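Local structure of leucyl-tRNA synthetase subunit alpha (Aquifex aeolicus, 3O0A) at residues F51-V56 / M140-H145; T44-T49 / V162-E167; A127-Y132 / Q147-F152; I40-T45 / T136-C141; I8-E13 / A113-N118. The protein forms part of a leucyl-tRNA synthetase, which charges tRNA with leucine, and contributes the CP1 hydrolytic domain, which probably clears wrongly attached amino acids from the tRNA. All coordinates share one frame; numbering follows the deposited sequence.

Contact 1: F51-V56 / M140-H145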
# COMPACT_ATOMS: atom_id res chain seq x y z
N PHE A 51 -4.08 9.86 2.53
CA PHE A 51 -5.31 9.98 1.73
C PHE A 51 -5.01 9.80 0.24
O PHE A 51 -5.93 9.58 -0.55
CB PHE A 51 -6.02 11.31 1.99
CG PHE A 51 -6.70 11.39 3.33
CD1 PHE A 51 -5.97 11.72 4.48
CD2 PHE A 51 -8.07 11.15 3.45
CE1 PHE A 51 -6.60 11.80 5.74
CE2 PHE A 51 -8.72 11.24 4.70
CZ PHE A 51 -7.97 11.56 5.85
N GLY A 52 -3.74 9.89 -0.12
CA GLY A 52 -3.32 9.79 -1.52
C GLY A 52 -2.87 8.40 -1.92
O GLY A 52 -2.42 8.19 -3.04
N ALA A 53 -3.01 7.44 -1.00
CA ALA A 53 -2.65 6.06 -1.31
C ALA A 53 -3.64 5.49 -2.32
O ALA A 53 -4.85 5.45 -2.06
CB ALA A 53 -2.59 5.20 -0.03
N THR A 54 -3.13 5.09 -3.48
CA THR A 54 -4.00 4.54 -4.53
C THR A 54 -3.75 3.06 -4.79
O THR A 54 -4.45 2.43 -5.61
CB THR A 54 -3.88 5.33 -5.84
OG1 THR A 54 -2.54 5.26 -6.33
CG2 THR A 54 -4.25 6.80 -5.62
N PHE A 55 -2.72 2.52 -4.13
CA PHE A 55 -2.46 1.08 -4.11
C PHE A 55 -1.50 0.73 -2.98
O PHE A 55 -0.90 1.63 -2.37
CB PHE A 55 -1.98 0.55 -5.49
CG PHE A 55 -0.71 1.18 -6.01
CD1 PHE A 55 -0.72 2.45 -6.58
CD2 PHE A 55 0.48 0.45 -6.01
CE1 PHE A 55 0.45 3.01 -7.10
CE2 PHE A 55 1.65 1.00 -6.53
CZ PHE A 55 1.64 2.29 -7.07
N VAL A 56 -1.41 -0.57 -2.68
CA VAL A 56 -0.52 -1.10 -1.67
C VAL A 56 0.41 -2.09 -2.35
O VAL A 56 -0.02 -2.83 -3.23
CB VAL A 56 -1.36 -1.81 -0.56
CG1 VAL A 56 -0.48 -2.59 0.42
CG2 VAL A 56 -2.21 -0.77 0.19
N MET A 140 2.34 1.65 1.60
CA MET A 140 1.30 2.36 0.87
C MET A 140 1.93 3.14 -0.26
O MET A 140 3.03 3.72 -0.12
CB MET A 140 0.49 3.27 1.79
CG MET A 140 1.24 4.49 2.27
SD MET A 140 0.20 5.38 3.44
CE MET A 140 1.07 6.95 3.43
N CYS A 141 1.26 3.13 -1.41
CA CYS A 141 1.83 3.77 -2.58
C CYS A 141 1.05 5.01 -2.98
O CYS A 141 -0.16 4.97 -3.18
CB CYS A 141 1.95 2.77 -3.73
SG CYS A 141 2.96 1.34 -3.28
N VAL A 142 1.78 6.12 -3.09
CA VAL A 142 1.21 7.44 -3.32
C VAL A 142 1.95 8.00 -4.54
O VAL A 142 2.91 8.76 -4.40
CB VAL A 142 1.37 8.34 -2.08
CG1 VAL A 142 0.71 9.72 -2.29
CG2 VAL A 142 0.79 7.65 -0.83
N PRO A 143 1.52 7.60 -5.75
CA PRO A 143 2.25 8.01 -6.95
C PRO A 143 2.38 9.52 -7.14
O PRO A 143 3.35 9.96 -7.76
CB PRO A 143 1.44 7.41 -8.11
CG PRO A 143 0.46 6.50 -7.52
CD PRO A 143 0.36 6.74 -6.05
N ALA A 144 1.42 10.29 -6.64
CA ALA A 144 1.51 11.75 -6.72
C ALA A 144 2.74 12.32 -6.00
O ALA A 144 3.23 13.39 -6.36
CB ALA A 144 0.23 12.40 -6.19
N HIS A 145 3.23 11.62 -4.98
CA HIS A 145 4.23 12.18 -4.06
C HIS A 145 5.43 11.29 -3.77
O HIS A 145 6.26 11.62 -2.92
CB HIS A 145 3.52 12.61 -2.76
CG HIS A 145 2.35 13.49 -3.01
ND1 HIS A 145 2.47 14.73 -3.61
CD2 HIS A 145 1.03 13.32 -2.78
CE1 HIS A 145 1.28 15.28 -3.73
NE2 HIS A 145 0.38 14.44 -3.22
O HOH W 1 -1.31 9.48 -5.29
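Residues 52-56 and 140-143 run 122° apart end to end and meet as an antiparallel pair, Val56 facing Met140 without mutual hydrogen bonds. Two backbone bonds tie them. Cys141 N gives its hydrogen to Phe55 O at 2.8 Å, within the carbonyl plane. Thr54 N reaches Cys141 O at 3.0 Å, nearly along the C=O axis (174° at the oxygen), and Ala53 CA adds a C-H...O contact to the same oxygen. Phe55 carries the side-chain contact. Its CG sits in the crowded position between backbone N and carbonyl carbon (chi1 59°), which brings the ring over Cys141. There Cys141 CB lies 3.4 Å from the Phe55 ring centroid, a CH-pi contact over one face, while SG stands obliquely at 4.1 Å from that centroid. Pro143 CG approaches the ring edge, 3.5 Å from Phe55 CE1. Thr54 OG1 rests 3.3 Å from Pro143 CD, although its hydrogen bond goes to Pro159 O. A water donates to Gly52 O and accepts from Ala144 N, bridging the backbones of the two segments. The N-H and C=O of the buried Cys141 are thus both satisfied by 51-56, while its CB and SG pack on the Phe55 ring.

Contact 2: T44-T49 / V162-E167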
# COMPACT_ATOMS: atom_id res chain seq x y z
N THR A 44 5.36 4.07 7.10
CA THR A 44 5.58 5.22 6.21
C THR A 44 6.20 6.39 6.95
O THR A 44 5.84 6.66 8.09
CB THR A 44 4.26 5.70 5.51
OG1 THR A 44 4.55 6.81 4.66
CG2 THR A 44 3.18 6.09 6.52
N THR A 45 7.12 7.10 6.29
CA THR A 45 7.63 8.37 6.82
C THR A 45 6.78 9.53 6.29
O THR A 45 7.08 10.69 6.56
CB THR A 45 9.11 8.60 6.47
OG1 THR A 45 9.26 8.64 5.04
CG2 THR A 45 9.97 7.47 7.03
N ARG A 46 5.74 9.19 5.54
CA ARG A 46 4.85 10.18 4.93
C ARG A 46 3.36 9.96 5.28
O ARG A 46 2.52 9.84 4.38
CB ARG A 46 5.05 10.22 3.41
CG ARG A 46 6.42 10.78 2.94
CD ARG A 46 6.70 12.20 3.44
NE ARG A 46 5.68 13.17 3.05
CZ ARG A 46 5.63 13.80 1.87
NH1 ARG A 46 6.53 13.55 0.92
NH2 ARG A 46 4.66 14.68 1.64
N PRO A 47 3.03 9.94 6.58
CA PRO A 47 1.63 9.72 6.93
C PRO A 47 0.73 10.88 6.48
O PRO A 47 -0.48 10.70 6.36
CB PRO A 47 1.68 9.58 8.45
CG PRO A 47 2.86 10.41 8.86
CD PRO A 47 3.86 10.14 7.78
N ASP A 48 1.33 12.05 6.23
CA ASP A 48 0.61 13.20 5.67
C ASP A 48 0.00 12.92 4.29
O ASP A 48 -0.89 13.65 3.86
CB ASP A 48 1.51 14.46 5.62
CG ASP A 48 2.82 14.23 4.85
OD1 ASP A 48 3.40 13.12 4.88
OD2 ASP A 48 3.30 15.19 4.23
N THR A 49 0.47 11.86 3.63
CA THR A 49 0.03 11.51 2.28
C THR A 49 -0.95 10.32 2.23
O THR A 49 -1.30 9.84 1.15
CB THR A 49 1.23 11.20 1.34
OG1 THR A 49 1.88 9.99 1.74
CG2 THR A 49 2.23 12.37 1.34
N VAL A 162 -3.60 13.51 -6.01
CA VAL A 162 -2.86 14.57 -5.32
C VAL A 162 -3.45 14.85 -3.94
O VAL A 162 -4.66 15.06 -3.81
CB VAL A 162 -2.83 15.88 -6.15
CG1 VAL A 162 -2.02 16.95 -5.43
CG2 VAL A 162 -2.25 15.61 -7.54
N VAL A 163 -2.59 14.83 -2.92
CA VAL A 163 -3.01 15.18 -1.55
C VAL A 163 -2.15 16.25 -0.87
O VAL A 163 -2.54 16.79 0.15
CB VAL A 163 -3.13 13.94 -0.62
CG1 VAL A 163 -4.32 13.09 -1.02
CG2 VAL A 163 -1.83 13.12 -0.61
N VAL A 164 -0.97 16.52 -1.42
CA VAL A 164 -0.10 17.59 -0.93
C VAL A 164 0.10 18.57 -2.07
O VAL A 164 0.78 18.28 -3.05
CB VAL A 164 1.27 17.05 -0.42
CG1 VAL A 164 2.17 18.21 0.01
CG2 VAL A 164 1.07 16.07 0.74
N LYS A 165 -0.52 19.74 -1.95
CA LYS A 165 -0.45 20.73 -3.01
C LYS A 165 0.72 21.69 -2.81
O LYS A 165 0.79 22.37 -1.79
CB LYS A 165 -1.76 21.50 -3.11
CG LYS A 165 -2.75 20.88 -4.09
CD LYS A 165 -3.73 21.93 -4.59
CE LYS A 165 -4.83 21.30 -5.43
NZ LYS A 165 -5.93 22.29 -5.71
N PRO A 166 1.65 21.72 -3.79
CA PRO A 166 2.71 22.72 -3.78
C PRO A 166 2.15 24.11 -4.08
O PRO A 166 1.08 24.23 -4.69
CB PRO A 166 3.65 22.26 -4.90
CG PRO A 166 2.79 21.49 -5.82
CD PRO A 166 1.75 20.83 -4.96
N GLU A 167 2.85 25.15 -3.63
CA GLU A 167 2.43 26.53 -3.88
C GLU A 167 2.61 26.93 -5.34
O GLU A 167 1.81 27.70 -5.89
CB GLU A 167 3.21 27.49 -2.99
CG GLU A 167 2.83 27.41 -1.52
CD GLU A 167 3.66 28.33 -0.65
OE1 GLU A 167 4.23 29.32 -1.18
OE2 GLU A 167 3.75 28.07 0.56
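An ST turn closes the end of strand 37-44, and the 3-10 segment that follows it packs against the short strand 164-165; this contact is the meeting of that turn region with Val163 and Val164. Thr44 OG1 accepts from Arg46 N at 2.8 Å, which defines the turn. Arg46 O then takes two donors, Thr49 N and Thr49 OG1, the hydroxyl coming in the carbonyl plane at 2.7 Å. The Arg46 chain, bent at chi2 and chi3, folds back to grip Asp48 side-on: NE binds Asp48 OD1 at 2.9 Å on its syn lone pair, and NH2 binds Asp48 OD2 at 3.0 Å from above the carboxylate plane. Both carboxylate oxygens lie close to the guanidinium plane. Across the contact no hydrogen bond forms. Val164 CG2, anti to its carbonyl carbon, points one methyl at three groups: Thr49 CG2 at 3.9 Å, Arg46 NH2 at 4.0 Å near the edge of the guanidinium, and the more distant Asp48 OD2. Val163 CG2 touches the backbone of Thr49, 3.8 Å from its O. Beside it, Val163 N is bonded to His145 NE2, which ties the valine backbone to the segment 140-145. The ion pair is therefore internal to 44-49; Val163 packs on Thr49, while Val164 brings one methyl to the guanidinium edge, an apolar neighbour that may modestly strengthen the Arg46-Asp48 attraction.

Contact 3: A127-Y132 / Q147-F152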
# COMPACT_ATOMS: atom_id res chain seq x y z
N ALA A 127 5.71 -6.12 -5.80
CA ALA A 127 6.66 -5.51 -6.76
C ALA A 127 8.12 -5.64 -6.37
O ALA A 127 8.45 -5.78 -5.19
CB ALA A 127 6.30 -4.04 -7.01
N ASN A 128 9.01 -5.63 -7.38
CA ASN A 128 10.45 -5.83 -7.15
C ASN A 128 11.11 -4.71 -6.36
O ASN A 128 12.05 -4.95 -5.58
CB ASN A 128 11.20 -6.11 -8.45
CG ASN A 128 11.13 -4.95 -9.44
OD1 ASN A 128 10.33 -4.03 -9.30
ND2 ASN A 128 11.98 -5.02 -10.47
N TYR A 129 10.62 -3.48 -6.54
CA TYR A 129 11.28 -2.31 -5.95
C TYR A 129 11.05 -2.13 -4.44
O TYR A 129 11.70 -1.30 -3.80
CB TYR A 129 10.91 -1.03 -6.74
CG TYR A 129 9.53 -0.46 -6.47
CD1 TYR A 129 8.39 -0.96 -7.12
CD2 TYR A 129 9.36 0.62 -5.61
CE1 TYR A 129 7.11 -0.43 -6.88
CE2 TYR A 129 8.08 1.16 -5.35
CZ TYR A 129 6.97 0.65 -6.00
OH TYR A 129 5.73 1.20 -5.76
N VAL A 130 10.13 -2.92 -3.89
CA VAL A 130 9.82 -2.86 -2.49
C VAL A 130 10.58 -3.99 -1.79
O VAL A 130 10.38 -5.16 -2.10
CB VAL A 130 8.28 -2.96 -2.26
CG1 VAL A 130 7.95 -3.10 -0.78
CG2 VAL A 130 7.61 -1.72 -2.84
N LEU A 131 11.47 -3.60 -0.89
CA LEU A 131 12.31 -4.58 -0.20
C LEU A 131 11.65 -5.01 1.09
O LEU A 131 11.13 -4.17 1.83
CB LEU A 131 13.71 -4.01 0.06
CG LEU A 131 14.53 -3.64 -1.20
CD1 LEU A 131 15.90 -3.05 -0.83
CD2 LEU A 131 14.69 -4.85 -2.13
N TYR A 132 11.69 -6.31 1.38
CA TYR A 132 11.09 -6.83 2.60
C TYR A 132 11.68 -6.17 3.86
O TYR A 132 10.99 -6.01 4.87
CB TYR A 132 11.21 -8.36 2.66
CG TYR A 132 10.44 -8.96 3.83
CD1 TYR A 132 9.06 -8.79 3.94
CD2 TYR A 132 11.10 -9.68 4.81
CE1 TYR A 132 8.36 -9.34 5.01
CE2 TYR A 132 10.40 -10.24 5.89
CZ TYR A 132 9.03 -10.06 5.97
OH TYR A 132 8.34 -10.60 7.04
N GLN A 147 8.32 9.20 -6.11
CA GLN A 147 8.83 8.95 -7.46
C GLN A 147 8.86 7.48 -7.85
O GLN A 147 8.51 7.14 -8.98
CB GLN A 147 10.22 9.59 -7.65
CG GLN A 147 10.72 9.52 -9.09
CD GLN A 147 9.81 10.24 -10.08
OE1 GLN A 147 9.14 11.22 -9.75
NE2 GLN A 147 9.79 9.75 -11.32
N ARG A 148 9.27 6.61 -6.92
CA ARG A 148 9.27 5.16 -7.16
C ARG A 148 7.84 4.70 -7.46
O ARG A 148 7.61 3.93 -8.39
CB ARG A 148 9.84 4.40 -5.95
CG ARG A 148 11.17 4.92 -5.40
CD ARG A 148 12.35 4.29 -6.13
NE ARG A 148 13.62 4.52 -5.43
CZ ARG A 148 14.49 5.48 -5.72
NH1 ARG A 148 14.25 6.33 -6.71
NH2 ARG A 148 15.63 5.59 -5.02
N ASP A 149 6.87 5.19 -6.67
CA ASP A 149 5.46 4.80 -6.84
C ASP A 149 4.87 5.39 -8.12
O ASP A 149 4.02 4.78 -8.77
CB ASP A 149 4.62 5.27 -5.63
CG ASP A 149 5.01 4.60 -4.32
OD1 ASP A 149 5.57 3.48 -4.31
OD2 ASP A 149 4.73 5.20 -3.26
N TRP A 150 5.29 6.60 -8.47
CA TRP A 150 4.83 7.25 -9.68
C TRP A 150 5.20 6.42 -10.90
O TRP A 150 4.37 6.18 -11.78
CB TRP A 150 5.46 8.64 -9.80
CG TRP A 150 4.95 9.41 -10.94
CD1 TRP A 150 3.91 10.30 -10.93
CD2 TRP A 150 5.45 9.40 -12.29
NE1 TRP A 150 3.73 10.83 -12.19
CE2 TRP A 150 4.65 10.29 -13.04
CE3 TRP A 150 6.48 8.70 -12.93
CZ2 TRP A 150 4.87 10.52 -14.41
CZ3 TRP A 150 6.70 8.93 -14.30
CH2 TRP A 150 5.89 9.83 -15.01
N GLU A 151 6.45 5.97 -10.94
CA GLU A 151 6.97 5.17 -12.06
C GLU A 151 6.27 3.82 -12.17
O GLU A 151 5.98 3.35 -13.28
CB GLU A 151 8.48 5.00 -11.91
CG GLU A 151 9.26 6.29 -12.12
CD GLU A 151 10.66 6.26 -11.52
OE1 GLU A 151 11.00 5.32 -10.77
OE2 GLU A 151 11.43 7.20 -11.81
N PHE A 152 6.00 3.19 -11.03
CA PHE A 152 5.23 1.96 -11.01
C PHE A 152 3.82 2.19 -11.53
O PHE A 152 3.32 1.40 -12.34
CB PHE A 152 5.19 1.34 -9.61
CG PHE A 152 4.68 -0.08 -9.60
CD1 PHE A 152 5.54 -1.14 -9.86
CD2 PHE A 152 3.33 -0.35 -9.34
CE1 PHE A 152 5.06 -2.46 -9.86
CE2 PHE A 152 2.85 -1.66 -9.34
CZ PHE A 152 3.72 -2.71 -9.59
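One hydrogen bond joins the beta turn at 127-130, a type I turn, to helix 147-156: Tyr129 OH donates to Asp149 OD1 at 2.7 Å, using the anti lone pair of that oxygen, with the ring and carboxylate planes 64° apart. Asp149 CG lies anti to its carbonyl carbon (chi1 -65°), and the other oxygen, OD2, accepts from Val142 N, so the carboxylate joins turn and helix to the backbone of Val142. The aromatic contact comes from Phe152, one helical turn further on. Its ring lies oblique to that of Tyr129, centroids 5.5 Å apart and planes at 41°, with Phe152 CD1 3.4 Å from Tyr129 CE1. Aliphatic contacts complete the interface. Ala127 CB meets Phe152 CE1 at 3.5 Å, and Arg148 CB lies 3.7 Å from Tyr129 CE2, whereas the Arg148 guanidinium leads off toward the exposed side. Within the turn, Val130 CG2 covers one Tyr129 face, 3.8 Å above the ring centre; Lys104 makes a cation-pi contact with the same ring. With its ring held by aliphatic and aromatic neighbours, the tyrosine delivers its hydroxyl to a carboxylate already engaged by a backbone N-H; the two donors probably keep Asp149 ionised.

Contact 4: I40-T45 / T136-C141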
# COMPACT_ATOMS: atom_id res chain seq x y z
N ILE A 40 -2.94 -5.43 6.76
CA ILE A 40 -1.65 -5.18 6.10
C ILE A 40 -1.06 -3.94 6.75
O ILE A 40 -1.43 -2.81 6.40
CB ILE A 40 -1.84 -4.95 4.59
CG1 ILE A 40 -2.57 -6.15 3.96
CG2 ILE A 40 -0.50 -4.73 3.88
CD1 ILE A 40 -4.07 -6.03 3.98
N ASP A 41 -0.15 -4.15 7.68
CA ASP A 41 0.49 -3.02 8.35
C ASP A 41 1.58 -2.46 7.45
O ASP A 41 2.41 -3.21 6.91
CB ASP A 41 1.11 -3.45 9.67
CG ASP A 41 0.09 -3.88 10.71
OD1 ASP A 41 -1.11 -3.52 10.60
OD2 ASP A 41 0.51 -4.57 11.67
N VAL A 42 1.58 -1.15 7.28
CA VAL A 42 2.60 -0.50 6.47
C VAL A 42 3.36 0.49 7.34
O VAL A 42 2.79 1.13 8.21
CB VAL A 42 2.04 0.19 5.17
CG1 VAL A 42 1.18 -0.78 4.34
CG2 VAL A 42 1.26 1.46 5.46
N PHE A 43 4.67 0.60 7.13
CA PHE A 43 5.40 1.71 7.70
C PHE A 43 5.58 2.83 6.68
O PHE A 43 5.92 2.58 5.53
CB PHE A 43 6.75 1.28 8.27
CG PHE A 43 7.59 2.44 8.73
CD1 PHE A 43 7.32 3.07 9.94
CD2 PHE A 43 8.60 2.95 7.92
CE1 PHE A 43 8.08 4.17 10.36
CE2 PHE A 43 9.36 4.04 8.33
CZ PHE A 43 9.10 4.65 9.54
N THR A 44 5.36 4.07 7.10
CA THR A 44 5.58 5.22 6.21
C THR A 44 6.20 6.39 6.95
O THR A 44 5.84 6.66 8.09
CB THR A 44 4.26 5.70 5.51
OG1 THR A 44 4.55 6.81 4.66
CG2 THR A 44 3.18 6.09 6.52
N THR A 45 7.12 7.10 6.29
CA THR A 45 7.63 8.37 6.82
C THR A 45 6.78 9.53 6.29
O THR A 45 7.08 10.69 6.56
CB THR A 45 9.11 8.60 6.47
OG1 THR A 45 9.26 8.64 5.04
CG2 THR A 45 9.97 7.47 7.03
N THR A 136 7.80 -2.72 7.40
CA THR A 136 7.08 -3.97 7.58
C THR A 136 7.16 -4.86 6.34
O THR A 136 6.57 -5.95 6.32
CB THR A 136 5.59 -3.72 7.82
OG1 THR A 136 5.06 -3.04 6.67
CG2 THR A 136 5.34 -2.89 9.08
N GLY A 137 7.82 -4.38 5.30
CA GLY A 137 7.87 -5.11 4.03
C GLY A 137 6.65 -4.90 3.15
O GLY A 137 6.52 -5.54 2.10
N ALA A 138 5.75 -4.02 3.59
CA ALA A 138 4.60 -3.59 2.79
C ALA A 138 4.51 -2.08 2.88
O ALA A 138 4.75 -1.49 3.94
CB ALA A 138 3.32 -4.21 3.30
N ILE A 139 4.19 -1.45 1.76
CA ILE A 139 4.11 0.01 1.73
C ILE A 139 2.77 0.47 1.17
O ILE A 139 2.13 -0.24 0.38
CB ILE A 139 5.30 0.64 0.92
CG1 ILE A 139 5.27 0.20 -0.55
CG2 ILE A 139 6.65 0.29 1.58
CD1 ILE A 139 6.08 1.12 -1.49
N MET A 140 2.34 1.65 1.60
CA MET A 140 1.30 2.36 0.87
C MET A 140 1.93 3.14 -0.26
O MET A 140 3.03 3.72 -0.12
CB MET A 140 0.49 3.27 1.79
CG MET A 140 1.24 4.49 2.27
SD MET A 140 0.20 5.38 3.44
CE MET A 140 1.07 6.95 3.43
N CYS A 141 1.26 3.13 -1.41
CA CYS A 141 1.83 3.77 -2.58
C CYS A 141 1.05 5.01 -2.98
O CYS A 141 -0.16 4.97 -3.18
CB CYS A 141 1.95 2.77 -3.73
SG CYS A 141 2.96 1.34 -3.28
O HOH W 2 4.35 3.08 3.16
O HOH W 3 6.86 -0.68 5.55
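Thr136 opens the contact where the loop before strand 138-141 reaches strand 37-44; the axis of residues 40-44 crosses that of 138-141 at -71° with a closest approach of 5.3 Å. Thr136 OG1, between backbone N and carbonyl carbon (chi1 60°), donates to Asp41 O at 2.7 Å from above the carbonyl plane, and receives a weak bond from Ala138 N. The Asp41 carboxylate turns away to a salt bridge with Arg9. Gly137 has a positive phi (82°) at which a side chain would collide with the preceding carbonyl, and it lets the chain turn into the strand. Ala138 then sets its CB 3.9 Å from Ile40 CG2, with Val42 CG1 slightly further off. Its carbonyl oxygen lies 3.4 Å from Val42 CB and receives a hydrogen from a water that also accepts from Thr136 N and Phe43 N. Ile139 directs its side chain to the other face of its sheet, toward Val130 and Asp149, and meets Val42 CG1 through its backbone carbon. Met140 N donates to a second water at 2.9 Å, which in turn donates to Phe43 O. The Met140 chain, extended beyond CG, passes Val42 CG2 with its CB at 4.2 Å and brings CE 3.8 Å from Thr44 CG2. No direct backbone hydrogen bond links the two strands: they belong to different sheets, and this contact is an interface between them. Waters and one threonine hydroxyl supply the polar links between strands that share no direct backbone bond, while Val42, Ala138 and Met140 fill the apolar core beside them.

Contact 5: I8-E13 / A113-N118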
# COMPACT_ATOMS: atom_id res chain seq x y z
N ILE A 8 0.72 2.24 9.76
CA ILE A 8 -0.69 2.43 9.41
C ILE A 8 -1.27 1.07 9.06
O ILE A 8 -0.67 0.30 8.30
CB ILE A 8 -0.86 3.41 8.25
CG1 ILE A 8 -0.28 4.78 8.65
CG2 ILE A 8 -2.37 3.54 7.87
CD1 ILE A 8 -0.37 5.87 7.58
N ARG A 9 -2.42 0.77 9.66
CA ARG A 9 -3.07 -0.53 9.50
C ARG A 9 -4.08 -0.49 8.35
O ARG A 9 -5.24 -0.14 8.54
CB ARG A 9 -3.73 -1.00 10.81
CG ARG A 9 -2.78 -1.01 12.00
CD ARG A 9 -3.21 -1.98 13.08
NE ARG A 9 -3.22 -3.37 12.59
CZ ARG A 9 -2.41 -4.35 13.02
NH1 ARG A 9 -1.48 -4.11 13.94
NH2 ARG A 9 -2.54 -5.58 12.52
N PHE A 10 -3.61 -0.80 7.14
CA PHE A 10 -4.54 -1.09 6.05
C PHE A 10 -5.16 -2.46 6.33
O PHE A 10 -4.62 -3.23 7.13
CB PHE A 10 -3.81 -1.05 4.71
CG PHE A 10 -3.48 0.34 4.25
CD1 PHE A 10 -2.49 1.09 4.89
CD2 PHE A 10 -4.20 0.93 3.21
CE1 PHE A 10 -2.20 2.40 4.48
CE2 PHE A 10 -3.91 2.23 2.80
CZ PHE A 10 -2.90 2.97 3.44
N TYR A 11 -6.29 -2.77 5.69
CA TYR A 11 -6.87 -4.10 5.86
C TYR A 11 -7.71 -4.50 4.68
O TYR A 11 -8.39 -3.68 4.07
CB TYR A 11 -7.69 -4.18 7.16
CG TYR A 11 -8.73 -3.09 7.33
CD1 TYR A 11 -8.41 -1.88 7.96
CD2 TYR A 11 -10.04 -3.25 6.84
CE1 TYR A 11 -9.35 -0.86 8.13
CE2 TYR A 11 -11.01 -2.22 7.00
CZ TYR A 11 -10.65 -1.03 7.64
OH TYR A 11 -11.56 -0.01 7.81
N VAL A 12 -7.67 -5.79 4.37
CA VAL A 12 -8.57 -6.36 3.38
C VAL A 12 -9.81 -6.84 4.12
O VAL A 12 -9.72 -7.71 5.00
CB VAL A 12 -7.91 -7.51 2.60
CG1 VAL A 12 -8.89 -8.14 1.65
CG2 VAL A 12 -6.67 -7.02 1.86
N GLU A 13 -10.96 -6.24 3.78
CA GLU A 13 -12.23 -6.69 4.33
C GLU A 13 -12.66 -7.99 3.66
O GLU A 13 -12.60 -8.12 2.43
CB GLU A 13 -13.31 -5.64 4.09
CG GLU A 13 -13.06 -4.33 4.81
CD GLU A 13 -14.08 -3.29 4.44
OE1 GLU A 13 -15.26 -3.67 4.25
OE2 GLU A 13 -13.72 -2.11 4.29
N ALA A 113 -7.40 -3.46 -0.50
CA ALA A 113 -7.26 -3.08 0.89
C ALA A 113 -8.08 -1.82 1.13
O ALA A 113 -8.11 -0.92 0.29
CB ALA A 113 -5.80 -2.82 1.21
N THR A 114 -8.72 -1.75 2.29
CA THR A 114 -9.39 -0.53 2.69
C THR A 114 -8.37 0.40 3.31
O THR A 114 -7.58 0.01 4.18
CB THR A 114 -10.51 -0.84 3.69
OG1 THR A 114 -11.43 -1.76 3.08
CG2 THR A 114 -11.24 0.44 4.10
N ASN A 115 -8.37 1.63 2.81
CA ASN A 115 -7.57 2.71 3.38
C ASN A 115 -8.29 3.22 4.64
O ASN A 115 -9.43 3.70 4.55
CB ASN A 115 -7.44 3.82 2.32
CG ASN A 115 -6.54 4.96 2.77
OD1 ASN A 115 -6.37 5.20 3.97
ND2 ASN A 115 -5.97 5.67 1.80
N PRO A 116 -7.63 3.12 5.81
CA PRO A 116 -8.29 3.50 7.08
C PRO A 116 -8.56 5.01 7.17
O PRO A 116 -9.37 5.43 7.99
CB PRO A 116 -7.26 3.07 8.14
CG PRO A 116 -5.96 3.13 7.43
CD PRO A 116 -6.25 2.66 6.02
N ALA A 117 -7.89 5.80 6.33
CA ALA A 117 -8.06 7.27 6.38
C ALA A 117 -9.38 7.71 5.74
O ALA A 117 -10.04 8.63 6.23
CB ALA A 117 -6.89 7.96 5.71
N ASN A 118 -9.76 7.06 4.64
CA ASN A 118 -10.88 7.51 3.83
C ASN A 118 -11.86 6.41 3.40
O ASN A 118 -12.87 6.70 2.74
CB ASN A 118 -10.37 8.28 2.60
CG ASN A 118 -9.46 7.45 1.72
OD1 ASN A 118 -9.48 6.22 1.79
ND2 ASN A 118 -8.66 8.11 0.89
O HOH W 4 -11.01 -4.17 1.71
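Apolar packing is close around Pro116, whose ring reaches back over strand 6-13. Pro116 CD stands over the centre of the Phe10 ring, 3.9 Å from its centroid and 10° off the normal, a CH-pi contact made by side chains that cross at about a right angle. Pro116 CG touches Ile8 CG2 at 3.6 Å and also lies against Arg9 O, a buried oxygen with no polar partner in the model. Asn115 runs beside Phe10, pointing the same way, with its CG 3.8 Å from Phe10 CE2; its OD1 accepts from Ala117 N in an Asx turn, and its ND2 is bound to Val50 O. Between this core and the open end, Tyr11 and Thr114 form a single antiparallel bridge of the hydrogen-bonded kind, by which strand 6-13 of the three-stranded sheet meets the end of strand 106-114 of the mixed sheet. The bridge is lopsided: Thr114 N to Tyr11 O is short at 2.6 Å, whereas Tyr11 N to Thr114 O is weak at 3.4 Å. Tyr11, its CG in the crowded position (chi1 52°), lays its ring over Thr114 CB. Toward solvent the packing gives way to polar links. The exposed Glu13, extended beyond CG, takes a hydrogen from Thr114 OG1 on OE2 at 2.6 Å, from above the carboxylate plane; a water bridges Glu13 N and Thr114 OG1, and Lys121 forms a salt bridge with OE2.

Contacts 1 and 4 share Met140 and Cys141 on strand 138-141, with centres about 11 Å apart; contact 1 pairs that strand with 55-58 in the mixed sheet, and contact 4 sets it against 37-44 of the three-stranded sheet. Contact 5 joins the same sheets through 6-13, neighbour of 37-44, about 11 Å centre to centre from contact 4. Contact 2 begins where 37-44 ends and touches contact 1 through His145 and Val163, centres about 9 Å apart. Contact 3, on helix 147-156, lies across the chain's centre from contact 5, centres about 19 Å apart. Along the chain, contacts 1 and 3 nest inside the loop closed by contact 2, so distant sequence regions build one hydrolytic domain.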